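Long-range contact in alpha-1,2-mannosidase (Bacteroides thetaiotaomicron, PDB 2WVY), which probably hydrolyses alpha-1,2-linked mannosides, using calcium as its cofactor, as a member of glycoside hydrolase family 92: residues His190-Tyr195 with Ala217-Asp222. Residues are numbered along the deposited sequence; the frame is centred on the assembly and turned at random.
Sequences HPVIEY and AYLKFD
Y218 lays one face of its ring against the backbone of Y195, whose carbonyl carbon sits off-centre above the plane, 3.4 Å from CZ. With chi1 at 79°, CG of Y218 stands between its own N and C, and this turns the ring in under the neighbouring strand. The phenol OH bonds to H205 and also meets a water that donates to OE1 of E194, a link of 2.6 Å from that carboxylate oxygen. A phenylalanine here would probably keep the cover over the Y195 backbone but leave H205 and the water without their phenolic partner. L219 stands opposite Y195 in a non-hydrogen-bonded antiparallel pair; its CD1 touches both CG1 of V192 and CB of Y195, 4.0 Å from the latter, and I158 of strand 154-159 also touches L219 and Y195.

K220 illustrates how an antiparallel ladder absorbs an extra residue. Its N donates to O of E194 at 2.7 Å, while its own O takes N of I193 at 2.8 Å, nearly in line with the carbonyl bond (169°), and, weakly, N of E194 at 3.5 Å. Two residues thus face one, a classic beta bulge where strand 194-198 pairs with strand 216-221 in the N-terminal domain of the family 92 enzyme. Within the bulge, the side chains of E194 and K220 run alongside each other, CD of the lysine 3.9 Å from OE1, while NZ bends off toward D142 in a long, weak ion pair.

F221 presents a ring edge to O of H190, and CG2 of V192 reaches its CE1; F188 and L229 pack around the same ring. At D222 direct backbone pairing gives way to a water that accepts from its N and donates to O of P191, as CB rests against CG1 of I193.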
ATOM      1  N   HIS A 190       8.770   4.608  60.286  1.00  9.93           N
ATOM      2  CA  HIS A 190       9.506   5.613  61.038  1.00 10.01           C
ATOM      3  C   HIS A 190       8.613   6.780  61.445  1.00 10.89           C
ATOM      4  O   HIS A 190       7.596   7.041  60.799  1.00 10.29           O
ATOM      5  CB  HIS A 190      10.695   6.119  60.221  1.00  9.82           C
ATOM      6  CG  HIS A 190      11.842   5.153  60.175  1.00  9.59           C
ATOM      7  ND1 HIS A 190      11.775   3.946  59.505  1.00  7.65           N
ATOM      8  CD2 HIS A 190      13.083   5.212  60.726  1.00  7.46           C
ATOM      9  CE1 HIS A 190      12.926   3.305  59.645  1.00  8.09           C
ATOM     10  NE2 HIS A 190      13.737   4.052  60.378  1.00  7.18           N
ATOM     11  N   PRO A 191       8.996   7.497  62.513  1.00 11.32           N
ATOM     12  CA  PRO A 191       8.148   8.585  62.985  1.00 11.93           C
ATOM     13  C   PRO A 191       7.977   9.662  61.919  1.00 12.15           C
ATOM     14  O   PRO A 191       8.906   9.954  61.160  1.00 11.82           O
ATOM     15  CB  PRO A 191       8.905   9.140  64.212  1.00 12.02           C
ATOM     16  CG  PRO A 191      10.312   8.710  64.032  1.00 12.69           C
ATOM     17  CD  PRO A 191      10.251   7.387  63.278  1.00 11.97           C
ATOM     18  N   VAL A 192       6.773  10.214  61.861  1.00 12.42           N
ATOM     19  CA  VAL A 192       6.431  11.259  60.925  1.00 13.15           C
ATOM     20  C   VAL A 192       6.798  12.591  61.557  1.00 13.67           C
ATOM     21  O   VAL A 192       6.212  12.985  62.549  1.00 14.18           O
ATOM     22  CB  VAL A 192       4.922  11.259  60.654  1.00 13.14           C
ATOM     23  CG1 VAL A 192       4.566  12.389  59.734  1.00 13.73           C
ATOM     24  CG2 VAL A 192       4.467   9.913  60.090  1.00 12.21           C
ATOM     25  N   ILE A 193       7.775  13.285  61.000  1.00 14.20           N
ATOM     26  CA  ILE A 193       8.248  14.518  61.630  1.00 14.82           C
ATOM     27  C   ILE A 193       7.377  15.718  61.304  1.00 14.71           C
ATOM     28  O   ILE A 193       7.195  16.603  62.139  1.00 15.11           O
ATOM     29  CB  ILE A 193       9.683  14.849  61.205  1.00 14.82           C
ATOM     30  CG1 ILE A 193      10.543  13.600  61.303  1.00 15.61           C
ATOM     31  CG2 ILE A 193      10.267  15.875  62.140  1.00 16.86           C
ATOM     32  CD1 ILE A 193      10.408  12.940  62.647  1.00 15.77           C
ATOM     33  N   GLU A 194       6.883  15.765  60.070  1.00 14.48           N
ATOM     34  CA  GLU A 194       6.001  16.842  59.612  1.00 14.72           C
ATOM     35  C   GLU A 194       5.051  16.286  58.560  1.00 13.80           C
ATOM     36  O   GLU A 194       5.266  15.193  58.020  1.00 13.27           O
ATOM     37  CB  GLU A 194       6.810  18.030  59.068  1.00 14.99           C
ATOM     38  CG  GLU A 194       7.749  18.616  60.115  1.00 19.58           C
ATOM     39  CD  GLU A 194       8.563  19.794  59.610  1.00 24.75           C
ATOM     40  OE1 GLU A 194       8.257  20.308  58.503  1.00 26.04           O
ATOM     41  OE2 GLU A 194       9.510  20.205  60.331  1.00 26.48           O
ATOM     42  N   TYR A 195       3.998  17.027  58.274  1.00 12.76           N
ATOM     43  CA  TYR A 195       2.945  16.492  57.451  1.00 12.46           C
ATOM     44  C   TYR A 195       2.045  17.644  57.056  1.00 12.49           C
ATOM     45  O   TYR A 195       2.101  18.726  57.647  1.00 11.89           O
ATOM     46  CB  TYR A 195       2.157  15.456  58.244  1.00 12.22           C
ATOM     47  CG  TYR A 195       1.748  15.998  59.588  1.00 13.43           C
ATOM     48  CD1 TYR A 195       0.585  16.741  59.732  1.00 14.25           C
ATOM     49  CD2 TYR A 195       2.554  15.817  60.703  1.00 15.41           C
ATOM     50  CE1 TYR A 195       0.223  17.265  60.953  1.00 15.79           C
ATOM     51  CE2 TYR A 195       2.205  16.334  61.930  1.00 15.58           C
ATOM     52  CZ  TYR A 195       1.031  17.054  62.046  1.00 16.59           C
ATOM     53  OH  TYR A 195       0.673  17.580  63.264  1.00 17.99           O
ATOM     54  N   ALA A 217      -1.543  14.296  50.291  1.00  8.68           N
ATOM     55  CA  ALA A 217      -0.981  14.556  51.602  1.00  8.66           C
ATOM     56  C   ALA A 217       0.514  14.314  51.507  1.00  8.62           C
ATOM     57  O   ALA A 217       0.971  13.574  50.639  1.00  8.56           O
ATOM     58  CB  ALA A 217      -1.608  13.638  52.655  1.00  8.31           C
ATOM     59  N   TYR A 218       1.284  14.970  52.363  1.00  8.80           N
ATOM     60  CA  TYR A 218       2.698  14.662  52.444  1.00  9.05           C
ATOM     61  C   TYR A 218       3.050  14.293  53.865  1.00  9.22           C
ATOM     62  O   TYR A 218       2.397  14.743  54.814  1.00  8.77           O
ATOM     63  CB  TYR A 218       3.571  15.820  51.953  1.00  9.10           C
ATOM     64  CG  TYR A 218       3.756  16.949  52.946  1.00  9.82           C
ATOM     65  CD1 TYR A 218       4.720  16.867  53.956  1.00 10.21           C
ATOM     66  CD2 TYR A 218       2.972  18.099  52.874  1.00 10.35           C
ATOM     67  CE1 TYR A 218       4.904  17.901  54.855  1.00 11.02           C
ATOM     68  CE2 TYR A 218       3.142  19.139  53.772  1.00 10.77           C
ATOM     69  CZ  TYR A 218       4.106  19.035  54.762  1.00 12.05           C
ATOM     70  OH  TYR A 218       4.264  20.068  55.655  1.00 12.48           O
ATOM     71  N   LEU A 219       4.071  13.447  53.995  1.00  9.15           N
ATOM     72  CA  LEU A 219       4.675  13.135  55.281  1.00  9.11           C
ATOM     73  C   LEU A 219       6.158  13.377  55.113  1.00  9.54           C
ATOM     74  O   LEU A 219       6.726  13.104  54.041  1.00  9.81           O
ATOM     75  CB  LEU A 219       4.472  11.669  55.664  1.00  8.68           C
ATOM     76  CG  LEU A 219       3.092  11.009  55.698  1.00  9.71           C
ATOM     77  CD1 LEU A 219       2.149  11.759  56.617  1.00  8.01           C
ATOM     78  CD2 LEU A 219       2.495  10.909  54.292  1.00 10.27           C
ATOM     79  N   LYS A 220       6.786  13.880  56.168  1.00  9.23           N
ATOM     80  CA  LYS A 220       8.203  14.170  56.140  1.00  9.69           C
ATOM     81  C   LYS A 220       8.903  13.291  57.178  1.00  9.66           C
ATOM     82  O   LYS A 220       8.439  13.191  58.314  1.00  9.68           O
ATOM     83  CB  LYS A 220       8.446  15.648  56.445  1.00  9.53           C
ATOM     84  CG  LYS A 220       9.903  16.072  56.304  1.00  9.50           C
ATOM     85  CD  LYS A 220      10.028  17.571  56.448  1.00 11.41           C
ATOM     86  CE  LYS A 220      11.320  18.114  55.857  1.00 13.93           C
ATOM     87  NZ  LYS A 220      12.498  17.932  56.753  1.00 16.67           N
ATOM     88  N   PHE A 221      10.002  12.644  56.791  1.00  9.51           N
ATOM     89  CA  PHE A 221      10.681  11.727  57.710  1.00  9.83           C
ATOM     90  C   PHE A 221      12.094  12.166  58.067  1.00 10.51           C
ATOM     91  O   PHE A 221      12.629  13.141  57.537  1.00 10.55           O
ATOM     92  CB  PHE A 221      10.681  10.298  57.166  1.00  9.03           C
ATOM     93  CG  PHE A 221       9.318   9.795  56.860  1.00  8.44           C
ATOM     94  CD1 PHE A 221       8.585   9.133  57.823  1.00  7.38           C
ATOM     95  CD2 PHE A 221       8.734  10.045  55.633  1.00  4.72           C
ATOM     96  CE1 PHE A 221       7.302   8.692  57.547  1.00  6.53           C
ATOM     97  CE2 PHE A 221       7.455   9.605  55.364  1.00  4.95           C
ATOM     98  CZ  PHE A 221       6.746   8.921  56.322  1.00  4.45           C
ATOM     99  N   ASP A 222      12.693  11.438  58.986  1.00 11.52           N
ATOM    100  CA  ASP A 222      14.091  11.644  59.294  1.00 13.21           C
ATOM    101  C   ASP A 222      14.746  10.279  59.496  1.00 13.45           C
ATOM    102  O   ASP A 222      15.273   9.978  60.559  1.00 14.33           O
ATOM    103  CB  ASP A 222      14.237  12.525  60.538  1.00 13.37           C
ATOM    104  CG  ASP A 222      15.637  13.118  60.687  1.00 15.96           C
ATOM    105  OD1 ASP A 222      16.438  13.081  59.721  1.00 16.82           O
ATOM    106  OD2 ASP A 222      15.933  13.614  61.796  1.00 18.75           O
TER
HETATM  107  O   HOH W   1      11.540   9.699  60.620  1.00  8.67           O
HETATM  108  O   HOH W   2       7.394  20.328  56.010  1.00 22.87           O